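Local coordinates for protein galactose-binding lectin (Arachis hypogaea, PDB 6VC3) that binds D-galactose and its glycosides as a homotetrameric legume lectin that carries a manganese and a calcium ion beside the sugar site, at residues Gln33-Asn38 with Phe206-Ser211; Phe69-Lys74 with Asp83-Phe88; Glu121-Ser126 with Thr135-Ile140. All coordinates share one frame; numbering follows the deposited sequence.

Contact 1 of 3, residues Gln33-Asn38 with Phe206-Ser211. With QWJ (6-S-(prop-2-yn-1-yl)-6-thio-beta-D-glucopyranosyl 1-thio-beta-D-galactopyranoside), chain E.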
loop_
_atom_site.group_PDB
_atom_site.type_symbol
_atom_site.label_atom_id
_atom_site.label_comp_id
_atom_site.label_asym_id
_atom_site.label_seq_id
_atom_site.Cartn_x
_atom_site.Cartn_y
_atom_site.Cartn_z
ATOM N N GLN A 33 17.130 -19.497 3.783
ATOM C CA GLN A 33 17.343 -20.833 4.342
ATOM C C GLN A 33 17.889 -20.627 5.745
ATOM O O GLN A 33 18.994 -20.106 5.897
ATOM C CB GLN A 33 18.265 -21.684 3.464
ATOM C CG GLN A 33 18.423 -23.103 4.003
ATOM C CD GLN A 33 19.323 -23.950 3.149
ATOM O OE1 GLN A 33 19.130 -24.079 1.937
ATOM N NE2 GLN A 33 20.295 -24.594 3.779
ATOM N N LEU A 34 17.081 -20.956 6.764
ATOM C CA LEU A 34 17.413 -20.701 8.160
ATOM C C LEU A 34 18.456 -21.690 8.774
ATOM O O LEU A 34 19.204 -21.247 9.637
ATOM C CB LEU A 34 16.120 -20.658 9.023
ATOM C CG LEU A 34 15.103 -19.517 8.751
ATOM C CD1 LEU A 34 13.724 -19.813 9.380
ATOM C CD2 LEU A 34 15.597 -18.194 9.286
ATOM N N THR A 35 18.537 -22.973 8.372
ATOM C CA THR A 35 19.567 -23.836 9.005
ATOM C C THR A 35 20.658 -24.364 8.032
ATOM O O THR A 35 20.424 -24.501 6.829
ATOM C CB THR A 35 18.959 -25.017 9.773
ATOM O OG1 THR A 35 18.191 -25.841 8.899
ATOM C CG2 THR A 35 18.142 -24.580 10.972
ATOM N N ASN A 36 21.854 -24.623 8.582
ATOM C CA ASN A 36 23.025 -25.217 7.889
ATOM C C ASN A 36 22.899 -26.739 8.006
ATOM O O ASN A 36 22.999 -27.295 9.101
ATOM C CB ASN A 36 24.364 -24.692 8.465
ATOM C CG ASN A 36 25.618 -25.062 7.675
ATOM O OD1 ASN A 36 25.742 -26.149 7.104
ATOM N ND2 ASN A 36 26.620 -24.184 7.668
ATOM N N LEU A 37 22.645 -27.400 6.864
ATOM C CA LEU A 37 22.404 -28.841 6.767
ATOM C C LEU A 37 23.625 -29.711 7.144
ATOM O O LEU A 37 23.450 -30.911 7.359
ATOM C CB LEU A 37 21.940 -29.193 5.335
ATOM C CG LEU A 37 20.438 -29.092 4.930
ATOM C CD1 LEU A 37 19.510 -28.547 6.043
ATOM C CD2 LEU A 37 20.277 -28.343 3.658
ATOM N N ASN A 38 24.844 -29.116 7.215
ATOM C CA ASN A 38 26.079 -29.832 7.544
ATOM C C ASN A 38 26.617 -29.507 8.965
ATOM O O ASN A 38 27.645 -30.064 9.367
ATOM C CB ASN A 38 27.131 -29.549 6.480
ATOM C CG ASN A 38 26.738 -30.130 5.147
ATOM O OD1 ASN A 38 26.971 -31.310 4.862
ATOM N ND2 ASN A 38 26.059 -29.343 4.334
ATOM N N PHE A 206 11.809 -14.706 12.334
ATOM C CA PHE A 206 11.722 -16.146 12.175
ATOM C C PHE A 206 12.975 -16.804 12.712
ATOM O O PHE A 206 14.070 -16.239 12.637
ATOM C CB PHE A 206 11.507 -16.550 10.708
ATOM C CG PHE A 206 10.228 -16.018 10.120
ATOM C CD1 PHE A 206 9.024 -16.691 10.311
ATOM C CD2 PHE A 206 10.214 -14.819 9.412
ATOM C CE1 PHE A 206 7.834 -16.177 9.805
ATOM C CE2 PHE A 206 9.025 -14.310 8.895
ATOM C CZ PHE A 206 7.835 -14.990 9.103
ATOM N N SER A 207 12.813 -18.011 13.232
ATOM C CA SER A 207 13.906 -18.811 13.758
ATOM C C SER A 207 13.665 -20.279 13.480
ATOM O O SER A 207 12.526 -20.729 13.491
ATOM C CB SER A 207 14.083 -18.574 15.251
ATOM O OG SER A 207 15.166 -19.348 15.752
ATOM N N ALA A 208 14.739 -21.009 13.196
ATOM C CA ALA A 208 14.711 -22.462 12.998
ATOM C C ALA A 208 15.974 -23.078 13.562
ATOM O O ALA A 208 16.982 -22.381 13.738
ATOM C CB ALA A 208 14.541 -22.813 11.530
ATOM N N SER A 209 15.930 -24.376 13.873
ATOM C CA SER A 209 17.082 -25.056 14.444
ATOM C C SER A 209 17.037 -26.555 14.168
ATOM O O SER A 209 16.007 -27.084 13.747
ATOM C CB SER A 209 17.170 -24.799 15.948
ATOM O OG SER A 209 16.071 -25.366 16.640
ATOM N N GLY A 210 18.176 -27.208 14.358
ATOM C CA GLY A 210 18.304 -28.649 14.219
ATOM C C GLY A 210 19.162 -29.218 15.323
ATOM O O GLY A 210 19.640 -28.480 16.183
ATOM N N SER A 211 19.379 -30.530 15.297
ATOM C CA SER A 211 20.271 -31.201 16.252
ATOM C C SER A 211 21.387 -31.966 15.477
ATOM O O SER A 211 21.708 -31.591 14.343
ATOM C CB SER A 211 19.471 -32.124 17.160
ATOM O OG SER A 211 18.841 -33.120 16.376
HETATM C C4 QWJ E . 15.455 -33.542 17.755
HETATM C C3 QWJ E . 15.410 -33.048 19.199
HETATM C C5 QWJ E . 15.960 -34.982 17.720
HETATM C C1 QWJ E . 17.218 -34.696 19.720
HETATM C C2 QWJ E . 16.767 -33.243 19.870
HETATM C C6 QWJ E . 16.111 -35.538 16.325
HETATM O O5 QWJ E . 17.248 -35.068 18.350
HETATM O O2 QWJ E . 16.706 -32.875 21.244
HETATM O O3 QWJ E . 15.018 -31.684 19.259
HETATM O O4 QWJ E . 16.325 -32.724 16.988
HETATM O O6 QWJ E . 15.892 -36.944 16.293
HETATM S S1 QWJ E . 18.829 -34.975 20.493
#
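In the jelly-roll sandwich of the legume lectin, the turn where strand 32-33 gives way to the loop leading to strand 43-53 settles on the end of strand 201-209, a strand of the seven-stranded sheet, and L34 and T35 do the touching. No hydrogen bond joins the two segments; methyl and methylene groups carry the contact. L34 lies against A208, its CB 3.7 Å from A208 CB and its CD1 3.8 Å from that same methyl, so one small knob is held by the root and one branch of the leucine. With CG beside the backbone N and anti to the carbonyl carbon (chi1 -65°), L34 leads back along the strand, and CD1 reaches F206 CB at 4.2 Å. The ring of F206 turns away from this loop to meet F69 and W223 edge-to-face in the sandwich interior. T35 uses its methyl: CG2 sits over the peptide between A208 and S209, 3.7 Å from S209 N. Its hydroxyl is turned to H218 ND1, while the methyl, anti to the carbonyl carbon, faces the strand. Behind T35 the loop braces itself, for Q33 NE2 donates to T35 O at 3.1 Å, T35 O lying in the plane of the Q33 amide and the bond nearly straight at 169°. N36 OD1 accepts from the backbone N of N38, two residues further on, an Asx turn at the outer bend. On the far face of the strand S207 OG and S209 OG bond to the carbonyls of L106 and G103. Past G210 the strand runs out into the galactose site, where S211 OG and G214 N are hydrogen-bonded and S211 OG lies 2.6 Å from O4 of the bound thiogalactoside.

Contact 2 of 3, residues Phe69-Lys74 with Asp83-Phe88. With QWJ (6-S-(prop-2-yn-1-yl)-6-thio-beta-D-glucopyranosyl 1-thio-beta-D-galactopyranoside), chain E.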
loop_
_atom_site.group_PDB
_atom_site.type_symbol
_atom_site.label_atom_id
_atom_site.label_comp_id
_atom_site.label_asym_id
_atom_site.label_seq_id
_atom_site.Cartn_x
_atom_site.Cartn_y
_atom_site.Cartn_z
ATOM N N PHE A 69 2.811 -14.763 5.844
ATOM C CA PHE A 69 4.097 -15.323 5.400
ATOM C C PHE A 69 3.913 -16.698 4.804
ATOM O O PHE A 69 2.886 -17.345 5.020
ATOM C CB PHE A 69 5.159 -15.363 6.532
ATOM C CG PHE A 69 4.782 -16.061 7.821
ATOM C CD1 PHE A 69 5.058 -17.409 8.010
ATOM C CD2 PHE A 69 4.245 -15.346 8.889
ATOM C CE1 PHE A 69 4.763 -18.041 9.222
ATOM C CE2 PHE A 69 3.943 -15.980 10.097
ATOM C CZ PHE A 69 4.211 -17.323 10.258
ATOM N N SER A 70 4.935 -17.149 4.059
ATOM C CA SER A 70 4.983 -18.470 3.456
ATOM C C SER A 70 6.326 -19.129 3.737
ATOM O O SER A 70 7.385 -18.487 3.672
ATOM C CB SER A 70 4.699 -18.411 1.961
ATOM O OG SER A 70 5.779 -17.828 1.257
ATOM N N PHE A 71 6.266 -20.416 4.081
ATOM C CA PHE A 71 7.444 -21.196 4.385
ATOM C C PHE A 71 7.390 -22.555 3.713
ATOM O O PHE A 71 6.338 -22.963 3.211
ATOM C CB PHE A 71 7.647 -21.346 5.913
ATOM C CG PHE A 71 6.615 -22.157 6.666
ATOM C CD1 PHE A 71 6.723 -23.543 6.755
ATOM C CD2 PHE A 71 5.571 -21.533 7.340
ATOM C CE1 PHE A 71 5.771 -24.292 7.450
ATOM C CE2 PHE A 71 4.641 -22.282 8.064
ATOM C CZ PHE A 71 4.751 -23.654 8.120
ATOM N N GLU A 72 8.549 -23.252 3.713
ATOM C CA GLU A 72 8.693 -24.605 3.198
ATOM C C GLU A 72 9.646 -25.401 4.065
ATOM O O GLU A 72 10.730 -24.930 4.413
ATOM C CB GLU A 72 9.167 -24.605 1.734
ATOM C CG GLU A 72 9.073 -25.966 1.056
ATOM C CD GLU A 72 9.834 -26.087 -0.248
ATOM O OE1 GLU A 72 9.674 -25.200 -1.119
ATOM O OE2 GLU A 72 10.570 -27.089 -0.412
ATOM N N MET A 73 9.232 -26.615 4.417
ATOM C CA MET A 73 10.060 -27.557 5.147
ATOM C C MET A 73 10.187 -28.787 4.278
ATOM O O MET A 73 9.190 -29.268 3.737
ATOM C CB MET A 73 9.532 -27.853 6.555
ATOM C CG MET A 73 9.936 -26.770 7.540
ATOM S SD MET A 73 9.550 -27.073 9.276
ATOM C CE MET A 73 7.711 -26.746 9.286
ATOM N N LYS A 74 11.426 -29.204 4.027
ATOM C CA LYS A 74 11.703 -30.352 3.169
ATOM C C LYS A 74 12.694 -31.308 3.838
ATOM O O LYS A 74 13.721 -30.873 4.357
ATOM C CB LYS A 74 12.221 -29.882 1.808
ATOM C CG LYS A 74 12.189 -30.963 0.733
ATOM C CD LYS A 74 12.450 -30.381 -0.638
ATOM C CE LYS A 74 13.609 -31.008 -1.412
ATOM N NZ LYS A 74 13.260 -32.288 -2.102
ATOM N N ASP A 83 14.007 -29.303 13.172
ATOM C CA ASP A 83 13.050 -29.307 14.282
ATOM C C ASP A 83 11.792 -28.458 14.079
ATOM O O ASP A 83 10.796 -28.670 14.790
ATOM C CB ASP A 83 13.775 -28.862 15.547
ATOM C CG ASP A 83 14.401 -30.021 16.289
ATOM O OD1 ASP A 83 15.569 -30.415 15.935
ATOM O OD2 ASP A 83 13.758 -30.523 17.231
ATOM N N GLY A 84 11.843 -27.529 13.126
ATOM C CA GLY A 84 10.729 -26.652 12.808
ATOM C C GLY A 84 11.089 -25.189 12.754
ATOM O O GLY A 84 12.246 -24.807 12.943
ATOM N N ILE A 85 10.093 -24.369 12.474
ATOM C CA ILE A 85 10.207 -22.914 12.370
ATOM C C ILE A 85 9.308 -22.245 13.433
ATOM O O ILE A 85 8.212 -22.721 13.703
ATOM C CB ILE A 85 9.835 -22.430 10.925
ATOM C CG1 ILE A 85 10.735 -23.092 9.835
ATOM C CG2 ILE A 85 9.853 -20.888 10.813
ATOM C CD1 ILE A 85 10.189 -23.002 8.324
ATOM N N ILE A 86 9.785 -21.139 14.013
ATOM C CA ILE A 86 9.011 -20.326 14.925
ATOM C C ILE A 86 9.011 -18.853 14.415
ATOM O O ILE A 86 10.061 -18.302 14.090
ATOM C CB ILE A 86 9.446 -20.458 16.413
ATOM C CG1 ILE A 86 8.421 -19.766 17.358
ATOM C CG2 ILE A 86 10.898 -19.999 16.659
ATOM C CD1 ILE A 86 8.609 -19.993 18.858
ATOM N N PHE A 87 7.814 -18.268 14.316
ATOM C CA PHE A 87 7.606 -16.848 14.015
ATOM C C PHE A 87 7.577 -16.214 15.376
ATOM O O PHE A 87 6.769 -16.641 16.204
ATOM C CB PHE A 87 6.322 -16.600 13.196
ATOM C CG PHE A 87 5.834 -15.161 13.177
ATOM C CD1 PHE A 87 6.531 -14.182 12.481
ATOM C CD2 PHE A 87 4.680 -14.789 13.865
ATOM C CE1 PHE A 87 6.083 -12.854 12.463
ATOM C CE2 PHE A 87 4.223 -13.458 13.837
ATOM C CZ PHE A 87 4.939 -12.498 13.149
ATOM N N PHE A 88 8.466 -15.262 15.656
ATOM C CA PHE A 88 8.531 -14.761 17.023
ATOM C C PHE A 88 8.652 -13.257 17.120
ATOM O O PHE A 88 8.909 -12.566 16.134
ATOM C CB PHE A 88 9.703 -15.444 17.797
ATOM C CG PHE A 88 11.117 -15.007 17.449
ATOM C CD1 PHE A 88 11.714 -15.410 16.263
ATOM C CD2 PHE A 88 11.847 -14.207 18.320
ATOM C CE1 PHE A 88 13.021 -15.020 15.954
ATOM C CE2 PHE A 88 13.177 -13.846 18.025
ATOM C CZ PHE A 88 13.749 -14.251 16.842
HETATM C C4 QWJ E . 15.455 -33.542 17.755
HETATM C C3 QWJ E . 15.410 -33.048 19.199
HETATM C C5 QWJ E . 15.960 -34.982 17.720
HETATM C C1 QWJ E . 17.218 -34.696 19.720
HETATM C C2 QWJ E . 16.767 -33.243 19.870
HETATM C C6 QWJ E . 16.111 -35.538 16.325
HETATM O O5 QWJ E . 17.248 -35.068 18.350
HETATM O O2 QWJ E . 16.706 -32.875 21.244
HETATM O O3 QWJ E . 15.018 -31.684 19.259
HETATM O O4 QWJ E . 16.325 -32.724 16.988
HETATM O O6 QWJ E . 15.892 -36.944 16.293
HETATM S S1 QWJ E . 18.829 -34.975 20.493
#
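Strands 69-74 and 84-88 run nearly antiparallel, at 160°, with their axes 8.6 Å apart at closest approach. That spacing is too wide for backbone pairing: the strands belong to the two different sheets of the lectin sandwich, and what joins them is interior side-chain packing. F69, F71 and M73 reach in from one sheet; I85 and F87 come from the other, beside G84. At one end F69 brings its far rim onto F87: F69 CE2 stands 3.7 Å above one face of the F87 ring, displaced toward its rim, while F69 CZ rests 3.7 Å from F87 CB. The ring planes are inclined by 36°, neither flat against each other nor square. F206 packs on both rings and closes this aromatic cluster. In the middle, with CG1 anti to the carbonyl carbon (chi1 -58°), I85 reaches between F71 and M73; I85 CD1 lies 3.8 Å from F71 CD1 and 3.9 Å from M73 CG, running antiparallel to both side chains. M73 SD lies on the bare backbone of the facing strand, 3.7 Å from G84 CA. At G84's backbone angles a CB would collide with the carbonyl O of D83, which explains the glycine. Just before it, after a cis peptide, D83 points away from strand 69-74 and grips the bound galactoside with both carboxylate oxygens: O4 of the sugar donates to D83 OD1 at 2.6 Å and O3 donates to D83 OD2 at 2.7 Å. The chemistry therefore changes within one residue: carbon and sulfur against carbon hold the sheets face to face, while the paired acceptors of D83 read two adjacent hydroxyls, as in the galactose-binding legume lectins.

Contact 3 of 3, residues Glu121-Ser126 with Thr135-Ile140. With MN (manganese (II) ion), chain F; CA (calcium ion), chain G; QWJ (6-S-(prop-2-yn-1-yl)-6-thio-beta-D-glucopyranosyl 1-thio-beta-D-galactopyranoside), chain E.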
loop_
_atom_site.group_PDB
_atom_site.type_symbol
_atom_site.label_atom_id
_atom_site.label_comp_id
_atom_site.label_asym_id
_atom_site.label_seq_id
_atom_site.Cartn_x
_atom_site.Cartn_y
_atom_site.Cartn_z
ATOM N N GLU A 121 4.906 -21.324 16.710
ATOM C CA GLU A 121 5.775 -22.393 16.250
ATOM C C GLU A 121 5.050 -23.365 15.311
ATOM O O GLU A 121 3.827 -23.545 15.393
ATOM C CB GLU A 121 6.382 -23.157 17.436
ATOM C CG GLU A 121 5.361 -23.797 18.353
ATOM C CD GLU A 121 5.927 -24.857 19.269
ATOM O OE1 GLU A 121 6.881 -24.549 20.015
ATOM O OE2 GLU A 121 5.392 -25.984 19.267
ATOM N N PHE A 122 5.843 -23.968 14.407
ATOM C CA PHE A 122 5.468 -24.973 13.416
ATOM C C PHE A 122 6.420 -26.129 13.664
ATOM O O PHE A 122 7.445 -26.297 12.993
ATOM C CB PHE A 122 5.542 -24.388 11.997
ATOM C CG PHE A 122 4.615 -23.209 11.803
ATOM C CD1 PHE A 122 3.305 -23.398 11.371
ATOM C CD2 PHE A 122 5.042 -21.914 12.082
ATOM C CE1 PHE A 122 2.445 -22.305 11.205
ATOM C CE2 PHE A 122 4.173 -20.832 11.941
ATOM C CZ PHE A 122 2.881 -21.035 11.507
ATOM N N ASP A 123 6.098 -26.867 14.719
ATOM C CA ASP A 123 6.870 -27.940 15.285
ATOM C C ASP A 123 6.643 -29.271 14.584
ATOM O O ASP A 123 5.498 -29.740 14.492
ATOM C CB ASP A 123 6.531 -28.045 16.763
ATOM C CG ASP A 123 7.627 -28.655 17.584
ATOM O OD1 ASP A 123 8.384 -29.468 17.040
ATOM O OD2 ASP A 123 7.749 -28.295 18.759
ATOM N N THR A 124 7.781 -29.898 14.146
ATOM C CA THR A 124 7.865 -31.142 13.377
ATOM C C THR A 124 8.546 -32.305 14.132
ATOM O O THR A 124 8.776 -33.356 13.526
ATOM C CB THR A 124 8.620 -30.880 12.057
ATOM O OG1 THR A 124 10.013 -30.677 12.316
ATOM C CG2 THR A 124 8.049 -29.717 11.273
ATOM N N TYR A 125 8.832 -32.138 15.439
ATOM C CA TYR A 125 9.449 -33.180 16.276
ATOM C C TYR A 125 8.890 -33.110 17.701
ATOM O O TYR A 125 8.802 -32.018 18.267
ATOM C CB TYR A 125 10.999 -33.089 16.296
ATOM C CG TYR A 125 11.641 -34.206 17.098
ATOM C CD1 TYR A 125 11.828 -34.088 18.471
ATOM C CD2 TYR A 125 12.024 -35.396 16.491
ATOM C CE1 TYR A 125 12.325 -35.143 19.229
ATOM C CE2 TYR A 125 12.572 -36.444 17.232
ATOM C CZ TYR A 125 12.714 -36.316 18.606
ATOM O OH TYR A 125 13.255 -37.334 19.367
ATOM N N SER A 126 8.571 -34.278 18.292
ATOM C CA SER A 126 8.002 -34.345 19.638
ATOM C C SER A 126 9.080 -34.460 20.722
ATOM O O SER A 126 9.653 -35.529 20.938
ATOM C CB SER A 126 6.990 -35.486 19.756
ATOM O OG SER A 126 6.264 -35.392 20.971
ATOM N N THR A 135 2.112 -35.584 17.853
ATOM C CA THR A 135 2.261 -35.378 16.401
ATOM C C THR A 135 2.745 -33.966 16.074
ATOM O O THR A 135 2.821 -33.132 16.983
ATOM C CB THR A 135 0.918 -35.641 15.678
ATOM O OG1 THR A 135 -0.031 -34.628 16.028
ATOM C CG2 THR A 135 0.352 -37.037 15.939
ATOM N N ASP A 136 3.039 -33.689 14.763
ATOM C CA ASP A 136 3.372 -32.342 14.274
ATOM C C ASP A 136 2.295 -31.344 14.736
ATOM O O ASP A 136 1.125 -31.727 14.820
ATOM C CB ASP A 136 3.467 -32.322 12.739
ATOM C CG ASP A 136 4.626 -33.089 12.131
ATOM O OD1 ASP A 136 5.447 -33.631 12.892
ATOM O OD2 ASP A 136 4.702 -33.149 10.890
ATOM N N HIS A 137 2.667 -30.082 15.047
ATOM C CA HIS A 137 1.711 -29.119 15.567
ATOM C C HIS A 137 2.069 -27.668 15.370
ATOM O O HIS A 137 3.225 -27.289 15.183
ATOM C CB HIS A 137 1.492 -29.330 17.085
ATOM C CG HIS A 137 2.764 -29.337 17.876
ATOM N ND1 HIS A 137 3.569 -30.458 17.937
ATOM C CD2 HIS A 137 3.342 -28.345 18.593
ATOM C CE1 HIS A 137 4.570 -30.132 18.731
ATOM N NE2 HIS A 137 4.477 -28.869 19.144
ATOM N N VAL A 138 1.025 -26.846 15.469
ATOM C CA VAL A 138 1.145 -25.410 15.492
ATOM C C VAL A 138 0.941 -25.062 16.959
ATOM O O VAL A 138 0.066 -25.639 17.602
ATOM C CB VAL A 138 0.188 -24.701 14.504
ATOM C CG1 VAL A 138 0.343 -23.180 14.589
ATOM C CG2 VAL A 138 0.452 -25.176 13.075
ATOM N N GLY A 139 1.824 -24.251 17.509
ATOM C CA GLY A 139 1.773 -23.894 18.916
ATOM C C GLY A 139 1.912 -22.405 19.138
ATOM O O GLY A 139 2.508 -21.697 18.318
ATOM N N ILE A 140 1.318 -21.915 20.243
ATOM C CA ILE A 140 1.402 -20.508 20.635
ATOM C C ILE A 140 2.210 -20.521 21.907
ATOM O O ILE A 140 1.865 -21.232 22.851
ATOM C CB ILE A 140 0.028 -19.770 20.718
ATOM C CG1 ILE A 140 -0.575 -19.652 19.300
ATOM C CG2 ILE A 140 0.180 -18.372 21.367
ATOM C CD1 ILE A 140 -2.080 -19.246 19.242
HETATM MN MN MN F . 6.234 -27.970 20.145
HETATM CA CA CA G . 9.561 -30.162 19.218
HETATM C C4 QWJ E . 15.455 -33.542 17.755
HETATM C C3 QWJ E . 15.410 -33.048 19.199
HETATM C C5 QWJ E . 15.960 -34.982 17.720
HETATM C C1 QWJ E . 17.218 -34.696 19.720
HETATM C C2 QWJ E . 16.767 -33.243 19.870
HETATM C C6 QWJ E . 16.111 -35.538 16.325
HETATM O O5 QWJ E . 17.248 -35.068 18.350
HETATM O O2 QWJ E . 16.706 -32.875 21.244
HETATM O O3 QWJ E . 15.018 -31.684 19.259
HETATM O O4 QWJ E . 16.325 -32.724 16.988
HETATM O O6 QWJ E . 15.892 -36.944 16.293
HETATM S S1 QWJ E . 18.829 -34.975 20.493
HETATM O O HOH W 1 7.614 -26.801 21.208
HETATM O O HOH W 2 4.553 -27.391 21.498
HETATM O O HOH W 3 11.291 -29.598 17.840
HETATM O O HOH W 4 10.183 -28.373 20.434
#
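E121 and H137 both place CG between the backbone N and the carbonyl carbon (chi1 60° and 53°), while D123 swings its carboxylate anti to its N (-155°); together they bring three ligands to one manganese ion in the conserved metal site of the legume lectins. E121 OE2 binds it at 2.3 Å, D123 OD2 at 2.1 Å and H137 NE2 at 2.2 Å, with two waters and D132 OD1 completing the shell. D123 OD2 bridges on to the calcium ion, which also takes D123 OD1, the carbonyl of Y125, N127 OD1, D132 OD2 and two waters. The imidazole is fixed from two sides: H137 ND1 donates within the ring plane to T135 O at 2.9 Å, and D123 CB lies over one face in a CH-pi contact. Beneath the metals, antiparallel strands 121-123 and 137-140 pair through E121 with G139 and D123 with H137, each a hydrogen-bonded pair. E121 CG packs against G139 CA at 3.6 Å. Opposite the metals, F122 CD1 packs on V138 CG2 at 3.8 Å. An Asx turn, Y125 N to D123 OD1, bends the chain toward the sugar, so the calcium ligand Y125 also lays its ring under the galactose, with C4 of the sugar 3.7 Å above the plane and over its centre.

From the N terminus, contact 1 opens first at 33-38 and closes last at 206-211, so its long loop encloses both others. Inside it, contact 2 closes a short loop between 69-74 and 83-88, and contact 3 follows in series, pairing 121-126 with 135-140; none cross. Strands 201-209, 84-91, 117-123 and 137-141 are consecutive neighbours in the seven-stranded sheet: S207 O to I86 N and I85 O to F122 N link the first three, and contact 3 itself adds the fourth. Contact 2 joins this sheet to the other, and contact 1 brings in the loop that crosses from one sheet to the other. All three end around the same galactoside, through S211, D83 and Y125.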